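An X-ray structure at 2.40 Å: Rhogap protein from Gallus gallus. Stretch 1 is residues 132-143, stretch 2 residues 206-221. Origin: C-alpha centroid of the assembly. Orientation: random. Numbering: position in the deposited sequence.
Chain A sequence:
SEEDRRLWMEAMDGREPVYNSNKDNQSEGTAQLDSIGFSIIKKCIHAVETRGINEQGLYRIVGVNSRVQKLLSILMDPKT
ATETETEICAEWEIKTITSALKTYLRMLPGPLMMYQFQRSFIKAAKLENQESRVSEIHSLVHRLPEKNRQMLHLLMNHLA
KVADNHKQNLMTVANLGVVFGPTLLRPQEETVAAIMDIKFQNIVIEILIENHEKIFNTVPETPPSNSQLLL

Stretch 1 (132-143) SRVSEIHSLVHR
Stretch 2 206-221: EILIENHEKIFNTVPE

Stretch 1 is essentially one helix, already under way at Ser132, and it lies against a bent partner. Stretch 2 enters as the end of a helix (206-210), breaks at Asn211 (phi/psi -129/30), resumes as a short helix (212-217) and leaves helical geometry at Thr218, running on extended through Val219 and Pro220. The bend sets two crossings: the first helix passes nearly perpendicular to stretch 1, at 86° with axes 10.6 Å apart, whereas the second runs in the same general sense, at 38° and 9.3 Å. CA register pairs Val134 with Ile207 (6.9 Å), His138 with Ile215 (5.1 Å), Ser139 with Pro220 (5.5 Å) and His142 with Val219 (7.3 Å). Together the stretches bury 765 Å².

At the N-terminal end, Ile207 (chi1 m, chi2 t) projects toward stretch 1 and meets three side chains. Ile207 CD1 lies 3.5 Å from Ile137 CD1 and 4.2 Å from Arg133 CD, so the aliphatic part of the arginine packs here, while Ile207 CG2 is 4.1 Å from Val134 CG2. Val134 (chi1 t) splays its two methyls across the bend: Val134 CG2 also reaches Asn211 ND2 at 3.8 Å, and Val134 CG1 approaches Ile215 CD1 and Lys214 CE, each at 4.4 Å. Asn211 turns its amide back on the helix it has just left, ND2 donating to Ile207 O at 2.9 Å, which satisfies a polar group beside the valine.

Deeper in, Ile137 and Val141, one helical turn apart and both pointing toward stretch 2, fill the space between the two helices. Ile137 (m, t) sets CG2 3.7 Å from Leu208 CD2, with Ile215 CD1 at 4.4 Å. Val141 (t) places CG2 4.0 Å from both Leu208 CD2 and Ile215 CG2, and CG1 3.7 Å from Phe216 CE2. Leu208 and Phe216 have CA-to-CB bonds pointing sideways and away, respectively, yet their ends swing back to close this buried hydrocarbon patch.

The tightest fit belongs to His138. With chi1 t and chi2 -172°, its ring slots between the helix and the extended tail, Ile215 CA over one face, 4.0 Å from the ring centroid, and Pro220 CB over the opposite face, 3.9 Å from the centroid and almost on the ring normal. At the edge, His138 NE2 donates to Thr218 O at 2.9 Å, with an N-H...O angle of 157°. A flat ring with a donor suits this slot: it fills a thin gap and binds a carbonyl at the helix exit. Thr218 OG1 (chi1 p) donates to Lys214 O at 2.8 Å, tying the turn to the preceding helix.

One turn on, His142 (chi1 m, chi2 71°) presents a ring face to Pro220, whose CD is 3.7 Å from the ring centroid; His142 CE1 lies 3.0 Å from Ile215 O. The compact proline, C-gamma endo, is thus a knob wedged against both histidines. Pro220 CB lies 4.0 Å from Ser139 CA and 4.3 Å from Ser139 CB, the serine side chain leading off sideways.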

ATOM      1  N   SER A 132       1.969  16.529 -15.163  1.00 64.11           N
ATOM      2  CA  SER A 132       1.052  15.773 -16.002  1.00 61.29           C
ATOM      3  C   SER A 132       0.890  14.381 -15.400  1.00 58.43           C
ATOM      4  O   SER A 132      -0.142  13.734 -15.567  1.00 58.59           O
ATOM      5  CB  SER A 132       1.595  15.674 -17.429  1.00 62.18           C
ATOM      6  OG  SER A 132       1.625  16.949 -18.046  1.00 63.13           O
ATOM      7  N   ARG A 133       1.920  13.937 -14.685  1.00 55.57           N
ATOM      8  CA  ARG A 133       1.914  12.632 -14.041  1.00 53.57           C
ATOM      9  C   ARG A 133       0.899  12.535 -12.912  1.00 50.87           C
ATOM     10  O   ARG A 133       0.193  11.535 -12.786  1.00 51.05           O
ATOM     11  CB  ARG A 133       3.308  12.301 -13.503  1.00 54.34           C
ATOM     12  CG  ARG A 133       4.150  11.536 -14.492  1.00 57.20           C
ATOM     13  CD  ARG A 133       5.491  11.140 -13.926  1.00 58.46           C
ATOM     14  NE  ARG A 133       6.337  12.301 -13.701  1.00 62.01           N
ATOM     15  CZ  ARG A 133       7.661  12.245 -13.603  1.00 64.29           C
ATOM     16  NH1 ARG A 133       8.285  11.077 -13.714  1.00 66.04           N
ATOM     17  NH2 ARG A 133       8.357  13.356 -13.397  1.00 64.11           N
ATOM     18  N   VAL A 134       0.824  13.574 -12.093  1.00 47.78           N
ATOM     19  CA  VAL A 134      -0.113  13.578 -10.984  1.00 44.71           C
ATOM     20  C   VAL A 134      -1.561  13.665 -11.474  1.00 43.56           C
ATOM     21  O   VAL A 134      -2.434  12.962 -10.960  1.00 43.90           O
ATOM     22  CB  VAL A 134       0.206  14.734 -10.015  1.00 42.18           C
ATOM     23  CG1 VAL A 134      -0.788  14.763  -8.871  1.00 43.45           C
ATOM     24  CG2 VAL A 134       1.604  14.552  -9.474  1.00 41.92           C
ATOM     25  N   SER A 135      -1.804  14.504 -12.480  1.00 42.27           N
ATOM     26  CA  SER A 135      -3.144  14.690 -13.041  1.00 40.55           C
ATOM     27  C   SER A 135      -3.732  13.396 -13.588  1.00 38.55           C
ATOM     28  O   SER A 135      -4.857  13.035 -13.261  1.00 36.90           O
ATOM     29  CB  SER A 135      -3.099  15.724 -14.163  1.00 41.55           C
ATOM     30  OG  SER A 135      -2.215  16.772 -13.827  1.00 45.87           O
ATOM     31  N   GLU A 136      -2.970  12.710 -14.438  1.00 39.75           N
ATOM     32  CA  GLU A 136      -3.421  11.447 -15.029  1.00 41.16           C
ATOM     33  C   GLU A 136      -3.680  10.377 -13.981  1.00 37.69           C
ATOM     34  O   GLU A 136      -4.685   9.672 -14.040  1.00 38.05           O
ATOM     35  CB  GLU A 136      -2.393  10.923 -16.040  1.00 44.94           C
ATOM     36  CG  GLU A 136      -2.615  11.440 -17.454  1.00 52.91           C
ATOM     37  CD  GLU A 136      -3.935  10.959 -18.053  1.00 56.53           C
ATOM     38  OE1 GLU A 136      -4.321  11.480 -19.123  1.00 61.45           O
ATOM     39  OE2 GLU A 136      -4.582  10.059 -17.466  1.00 55.77           O
ATOM     40  N   ILE A 137      -2.766  10.261 -13.026  1.00 34.62           N
ATOM     41  CA  ILE A 137      -2.904   9.281 -11.967  1.00 32.38           C
ATOM     42  C   ILE A 137      -4.101   9.659 -11.105  1.00 32.67           C
ATOM     43  O   ILE A 137      -4.876   8.796 -10.692  1.00 31.23           O
ATOM     44  CB  ILE A 137      -1.598   9.205 -11.137  1.00 31.31           C
ATOM     45  CG1 ILE A 137      -0.517   8.537 -11.997  1.00 31.84           C
ATOM     46  CG2 ILE A 137      -1.825   8.429  -9.839  1.00 28.51           C
ATOM     47  CD1 ILE A 137       0.860   8.474 -11.387  1.00 34.51           C
ATOM     48  N   HIS A 138      -4.263  10.955 -10.858  1.00 32.54           N
ATOM     49  CA  HIS A 138      -5.380  11.445 -10.060  1.00 34.05           C
ATOM     50  C   HIS A 138      -6.691  10.999 -10.713  1.00 34.20           C
ATOM     51  O   HIS A 138      -7.562  10.425 -10.062  1.00 32.80           O
ATOM     52  CB  HIS A 138      -5.342  12.973  -9.970  1.00 35.13           C
ATOM     53  CG  HIS A 138      -6.419  13.559  -9.109  1.00 36.22           C
ATOM     54  ND1 HIS A 138      -6.660  14.912  -9.036  1.00 37.45           N
ATOM     55  CD2 HIS A 138      -7.309  12.974  -8.269  1.00 38.36           C
ATOM     56  CE1 HIS A 138      -7.649  15.139  -8.190  1.00 38.26           C
ATOM     57  NE2 HIS A 138      -8.061  13.979  -7.711  1.00 39.64           N
ATOM     58  N   SER A 139      -6.818  11.276 -12.004  1.00 35.90           N
ATOM     59  CA  SER A 139      -7.997  10.892 -12.763  1.00 37.97           C
ATOM     60  C   SER A 139      -8.193   9.371 -12.775  1.00 37.26           C
ATOM     61  O   SER A 139      -9.321   8.875 -12.680  1.00 37.44           O
ATOM     62  CB  SER A 139      -7.872  11.396 -14.195  1.00 39.21           C
ATOM     63  OG  SER A 139      -8.875  10.805 -14.996  1.00 47.40           O
ATOM     64  N   LEU A 140      -7.096   8.631 -12.897  1.00 35.22           N
ATOM     65  CA  LEU A 140      -7.170   7.172 -12.910  1.00 32.97           C
ATOM     66  C   LEU A 140      -7.647   6.606 -11.575  1.00 31.73           C
ATOM     67  O   LEU A 140      -8.347   5.597 -11.542  1.00 32.95           O
ATOM     68  CB  LEU A 140      -5.806   6.566 -13.267  1.00 31.04           C
ATOM     69  CG  LEU A 140      -5.408   6.690 -14.743  1.00 31.54           C
ATOM     70  CD1 LEU A 140      -3.967   6.234 -14.928  1.00 30.96           C
ATOM     71  CD2 LEU A 140      -6.343   5.846 -15.603  1.00 27.64           C
ATOM     72  N   VAL A 141      -7.268   7.246 -10.475  1.00 29.53           N
ATOM     73  CA  VAL A 141      -7.684   6.769  -9.167  1.00 26.85           C
ATOM     74  C   VAL A 141      -9.180   6.934  -8.974  1.00 27.00           C
ATOM     75  O   VAL A 141      -9.825   6.091  -8.348  1.00 28.13           O
ATOM     76  CB  VAL A 141      -6.949   7.511  -8.021  1.00 27.37           C
ATOM     77  CG1 VAL A 141      -7.592   7.165  -6.674  1.00 24.17           C
ATOM     78  CG2 VAL A 141      -5.466   7.133  -8.016  1.00 22.76           C
ATOM     79  N   HIS A 142      -9.737   8.015  -9.503  1.00 29.13           N
ATOM     80  CA  HIS A 142     -11.163   8.258  -9.347  1.00 33.45           C
ATOM     81  C   HIS A 142     -12.051   7.417 -10.248  1.00 33.35           C
ATOM     82  O   HIS A 142     -13.275   7.451 -10.130  1.00 33.02           O
ATOM     83  CB  HIS A 142     -11.479   9.748  -9.510  1.00 34.63           C
ATOM     84  CG  HIS A 142     -11.367  10.504  -8.228  1.00 41.22           C
ATOM     85  ND1 HIS A 142     -10.156  10.755  -7.617  1.00 41.36           N
ATOM     86  CD2 HIS A 142     -12.319  10.957  -7.377  1.00 42.87           C
ATOM     87  CE1 HIS A 142     -10.367  11.323  -6.444  1.00 42.22           C
ATOM     88  NE2 HIS A 142     -11.671  11.457  -6.273  1.00 42.45           N
ATOM     89  N   ARG A 143     -11.425   6.648 -11.130  1.00 33.55           N
ATOM     90  CA  ARG A 143     -12.164   5.779 -12.012  1.00 35.54           C
ATOM     91  C   ARG A 143     -12.222   4.351 -11.465  1.00 34.26           C
ATOM     92  O   ARG A 143     -12.977   3.518 -11.962  1.00 35.56           O
ATOM     93  CB  ARG A 143     -11.555   5.839 -13.413  1.00 39.50           C
ATOM     94  CG  ARG A 143     -11.797   7.201 -14.055  1.00 44.39           C
ATOM     95  CD  ARG A 143     -11.522   7.200 -15.534  1.00 50.88           C
ATOM     96  NE  ARG A 143     -10.106   7.325 -15.840  1.00 57.23           N
ATOM     97  CZ  ARG A 143      -9.578   7.049 -17.028  1.00 61.39           C
ATOM     98  NH1 ARG A 143     -10.353   6.624 -18.020  1.00 63.65           N
ATOM     99  NH2 ARG A 143      -8.278   7.211 -17.228  1.00 63.58           N
ATOM    100  N   GLU A 206       5.133   6.074  -5.253  1.00 26.12           N
ATOM    101  CA  GLU A 206       5.747   7.291  -4.753  1.00 27.94           C
ATOM    102  C   GLU A 206       4.845   8.489  -4.973  1.00 27.99           C
ATOM    103  O   GLU A 206       4.653   9.302  -4.070  1.00 29.41           O
ATOM    104  CB  GLU A 206       7.081   7.543  -5.441  1.00 30.76           C
ATOM    105  CG  GLU A 206       8.201   6.620  -5.013  1.00 33.29           C
ATOM    106  CD  GLU A 206       9.499   6.988  -5.687  1.00 36.19           C
ATOM    107  OE1 GLU A 206       9.618   8.158  -6.116  1.00 37.50           O
ATOM    108  OE2 GLU A 206      10.398   6.129  -5.782  1.00 35.94           O
ATOM    109  N   ILE A 207       4.299   8.606  -6.176  1.00 28.29           N
ATOM    110  CA  ILE A 207       3.412   9.711  -6.493  1.00 29.13           C
ATOM    111  C   ILE A 207       2.166   9.687  -5.608  1.00 27.93           C
ATOM    112  O   ILE A 207       1.711  10.721  -5.142  1.00 28.46           O
ATOM    113  CB  ILE A 207       2.986   9.670  -7.973  1.00 30.42           C
ATOM    114  CG1 ILE A 207       4.199   9.957  -8.865  1.00 32.08           C
ATOM    115  CG2 ILE A 207       1.893  10.696  -8.232  1.00 30.83           C
ATOM    116  CD1 ILE A 207       3.984   9.640 -10.345  1.00 31.50           C
ATOM    117  N   LEU A 208       1.627   8.500  -5.367  1.00 28.85           N
ATOM    118  CA  LEU A 208       0.437   8.368  -4.537  1.00 27.89           C
ATOM    119  C   LEU A 208       0.684   8.722  -3.080  1.00 27.60           C
ATOM    120  O   LEU A 208      -0.217   9.218  -2.403  1.00 28.36           O
ATOM    121  CB  LEU A 208      -0.126   6.951  -4.631  1.00 26.42           C
ATOM    122  CG  LEU A 208      -0.808   6.595  -5.959  1.00 29.07           C
ATOM    123  CD1 LEU A 208      -1.325   5.169  -5.896  1.00 25.36           C
ATOM    124  CD2 LEU A 208      -1.949   7.558  -6.228  1.00 25.60           C
ATOM    125  N   ILE A 209       1.894   8.456  -2.592  1.00 27.57           N
ATOM    126  CA  ILE A 209       2.247   8.772  -1.209  1.00 27.52           C
ATOM    127  C   ILE A 209       2.437  10.289  -1.056  1.00 28.74           C
ATOM    128  O   ILE A 209       1.892  10.906  -0.142  1.00 27.98           O
ATOM    129  CB  ILE A 209       3.558   8.053  -0.775  1.00 27.10           C
ATOM    130  CG1 ILE A 209       3.328   6.540  -0.722  1.00 25.95           C
ATOM    131  CG2 ILE A 209       4.031   8.572   0.592  1.00 21.09           C
ATOM    132  CD1 ILE A 209       4.597   5.736  -0.488  1.00 22.76           C
ATOM    133  N   GLU A 210       3.179  10.890  -1.979  1.00 28.46           N
ATOM    134  CA  GLU A 210       3.441  12.316  -1.917  1.00 31.26           C
ATOM    135  C   GLU A 210       2.293  13.262  -2.247  1.00 30.96           C
ATOM    136  O   GLU A 210       2.344  14.428  -1.878  1.00 31.50           O
ATOM    137  CB  GLU A 210       4.656  12.651  -2.781  1.00 34.46           C
ATOM    138  CG  GLU A 210       5.968  12.310  -2.091  1.00 43.92           C
ATOM    139  CD  GLU A 210       7.182  12.641  -2.930  1.00 50.43           C
ATOM    140  OE1 GLU A 210       7.263  13.786  -3.422  1.00 55.35           O
ATOM    141  OE2 GLU A 210       8.058  11.762  -3.092  1.00 52.88           O
ATOM    142  N   ASN A 211       1.253  12.776  -2.918  1.00 29.56           N
ATOM    143  CA  ASN A 211       0.131  13.639  -3.269  1.00 28.06           C
ATOM    144  C   ASN A 211      -1.182  13.024  -2.839  1.00 28.52           C
ATOM    145  O   ASN A 211      -2.211  13.271  -3.472  1.00 27.45           O
ATOM    146  CB  ASN A 211       0.088  13.864  -4.777  1.00 27.57           C
ATOM    147  CG  ASN A 211       1.396  14.405  -5.326  1.00 31.36           C
ATOM    148  OD1 ASN A 211       1.685  15.599  -5.224  1.00 28.68           O
ATOM    149  ND2 ASN A 211       2.201  13.520  -5.903  1.00 31.69           N
ATOM    150  N   HIS A 212      -1.162  12.238  -1.764  1.00 27.08           N
ATOM    151  CA  HIS A 212      -2.377  11.570  -1.319  1.00 30.82           C
ATOM    152  C   HIS A 212      -3.520  12.517  -0.948  1.00 32.05           C
ATOM    153  O   HIS A 212      -4.676  12.236  -1.254  1.00 32.29           O
ATOM    154  CB  HIS A 212      -2.062  10.603  -0.165  1.00 28.72           C
ATOM    155  CG  HIS A 212      -1.761  11.280   1.132  1.00 32.46           C
ATOM    156  ND1 HIS A 212      -2.732  11.547   2.074  1.00 34.39           N
ATOM    157  CD2 HIS A 212      -0.606  11.776   1.632  1.00 30.96           C
ATOM    158  CE1 HIS A 212      -2.188  12.178   3.099  1.00 28.76           C
ATOM    159  NE2 HIS A 212      -0.900  12.330   2.856  1.00 32.60           N
ATOM    160  N   GLU A 213      -3.210  13.643  -0.314  1.00 35.16           N
ATOM    161  CA  GLU A 213      -4.253  14.594   0.071  1.00 36.95           C
ATOM    162  C   GLU A 213      -5.032  15.063  -1.147  1.00 34.62           C
ATOM    163  O   GLU A 213      -6.247  14.942  -1.203  1.00 35.06           O
ATOM    164  CB  GLU A 213      -3.640  15.805   0.773  1.00 40.39           C
ATOM    165  CG  GLU A 213      -2.701  15.440   1.909  1.00 51.23           C
ATOM    166  CD  GLU A 213      -3.060  16.129   3.220  1.00 56.56           C
ATOM    167  OE1 GLU A 213      -2.330  15.927   4.222  1.00 57.77           O
ATOM    168  OE2 GLU A 213      -4.073  16.867   3.247  1.00 59.81           O
ATOM    169  N   LYS A 214      -4.318  15.596  -2.128  1.00 35.13           N
ATOM    170  CA  LYS A 214      -4.940  16.094  -3.343  1.00 36.77           C
ATOM    171  C   LYS A 214      -5.644  14.993  -4.132  1.00 37.21           C
ATOM    172  O   LYS A 214      -6.807  15.133  -4.508  1.00 37.53           O
ATOM    173  CB  LYS A 214      -3.886  16.768  -4.223  1.00 38.78           C
ATOM    174  CG  LYS A 214      -4.376  17.154  -5.609  1.00 42.70           C
ATOM    175  CD  LYS A 214      -3.219  17.650  -6.469  1.00 47.24           C
ATOM    176  CE  LYS A 214      -3.650  17.946  -7.907  1.00 50.33           C
ATOM    177  NZ  LYS A 214      -4.648  19.053  -8.004  1.00 50.53           N
ATOM    178  N   ILE A 215      -4.941  13.888  -4.362  1.00 35.63           N
ATOM    179  CA  ILE A 215      -5.494  12.785  -5.127  1.00 33.09           C
ATOM    180  C   ILE A 215      -6.740  12.133  -4.546  1.00 33.82           C
ATOM    181  O   ILE A 215      -7.701  11.890  -5.280  1.00 31.89           O
ATOM    182  CB  ILE A 215      -4.423  11.702  -5.373  1.00 32.27           C
ATOM    183  CG1 ILE A 215      -3.445  12.191  -6.445  1.00 31.11           C
ATOM    184  CG2 ILE A 215      -5.084  10.383  -5.775  1.00 30.44           C
ATOM    185  CD1 ILE A 215      -2.194  11.358  -6.545  1.00 31.14           C
ATOM    186  N   PHE A 216      -6.739  11.850  -3.245  1.00 32.45           N
ATOM    187  CA  PHE A 216      -7.898  11.195  -2.643  1.00 34.14           C
ATOM    188  C   PHE A 216      -8.981  12.089  -2.046  1.00 36.03           C
ATOM    189  O   PHE A 216     -10.129  11.665  -1.929  1.00 35.37           O
ATOM    190  CB  PHE A 216      -7.459  10.195  -1.570  1.00 32.70           C
ATOM    191  CG  PHE A 216      -6.631   9.062  -2.097  1.00 33.32           C
ATOM    192  CD1 PHE A 216      -5.241   9.136  -2.090  1.00 31.79           C
ATOM    193  CD2 PHE A 216      -7.244   7.926  -2.632  1.00 32.89           C
ATOM    194  CE1 PHE A 216      -4.469   8.102  -2.607  1.00 30.21           C
ATOM    195  CE2 PHE A 216      -6.482   6.883  -3.155  1.00 26.20           C
ATOM    196  CZ  PHE A 216      -5.094   6.973  -3.143  1.00 31.86           C
ATOM    197  N   ASN A 217      -8.644  13.316  -1.668  1.00 39.94           N
ATOM    198  CA  ASN A 217      -9.659  14.172  -1.061  1.00 42.64           C
ATOM    199  C   ASN A 217     -10.340  15.169  -1.985  1.00 42.98           C
ATOM    200  O   ASN A 217     -11.251  15.872  -1.563  1.00 46.01           O
ATOM    201  CB  ASN A 217      -9.081  14.894   0.153  1.00 44.65           C
ATOM    202  CG  ASN A 217      -8.624  13.930   1.230  1.00 47.05           C
ATOM    203  OD1 ASN A 217      -9.274  12.913   1.477  1.00 45.92           O
ATOM    204  ND2 ASN A 217      -7.511  14.250   1.885  1.00 47.67           N
ATOM    205  N   THR A 218      -9.917  15.217  -3.244  1.00 43.08           N
ATOM    206  CA  THR A 218     -10.520  16.127  -4.215  1.00 41.60           C
ATOM    207  C   THR A 218     -10.804  15.384  -5.523  1.00 42.95           C
ATOM    208  O   THR A 218     -10.170  14.372  -5.821  1.00 41.49           O
ATOM    209  CB  THR A 218      -9.589  17.322  -4.527  1.00 40.17           C
ATOM    210  OG1 THR A 218      -8.670  16.951  -5.562  1.00 35.57           O
ATOM    211  CG2 THR A 218      -8.801  17.739  -3.283  1.00 37.20           C
ATOM    212  N   VAL A 219     -11.761  15.891  -6.294  1.00 44.64           N
ATOM    213  CA  VAL A 219     -12.132  15.305  -7.580  1.00 47.20           C
ATOM    214  C   VAL A 219     -11.227  15.875  -8.666  1.00 48.04           C
ATOM    215  O   VAL A 219     -10.882  17.050  -8.640  1.00 48.36           O
ATOM    216  CB  VAL A 219     -13.600  15.616  -7.925  1.00 48.99           C
ATOM    217  CG1 VAL A 219     -13.889  15.264  -9.381  1.00 49.99           C
ATOM    218  CG2 VAL A 219     -14.522  14.833  -6.994  1.00 49.37           C
ATOM    219  N   PRO A 220     -10.826  15.045  -9.639  1.00 50.40           N
ATOM    220  CA  PRO A 220      -9.949  15.566 -10.693  1.00 53.24           C
ATOM    221  C   PRO A 220     -10.520  16.726 -11.513  1.00 56.75           C
ATOM    222  O   PRO A 220     -11.736  16.843 -11.702  1.00 56.37           O
ATOM    223  CB  PRO A 220      -9.635  14.323 -11.532  1.00 51.91           C
ATOM    224  CG  PRO A 220     -10.804  13.418 -11.276  1.00 51.84           C
ATOM    225  CD  PRO A 220     -11.067  13.602  -9.810  1.00 49.57           C
ATOM    226  N   GLU A 221      -9.615  17.582 -11.983  1.00 59.78           N
ATOM    227  CA  GLU A 221      -9.957  18.757 -12.780  1.00 63.49           C
ATOM    228  C   GLU A 221     -10.759  18.413 -14.036  1.00 65.34           C
ATOM    229  O   GLU A 221     -10.133  18.255 -15.109  1.00 67.33           O
ATOM    230  CB  GLU A 221      -8.680  19.511 -13.160  1.00 63.74           C
TER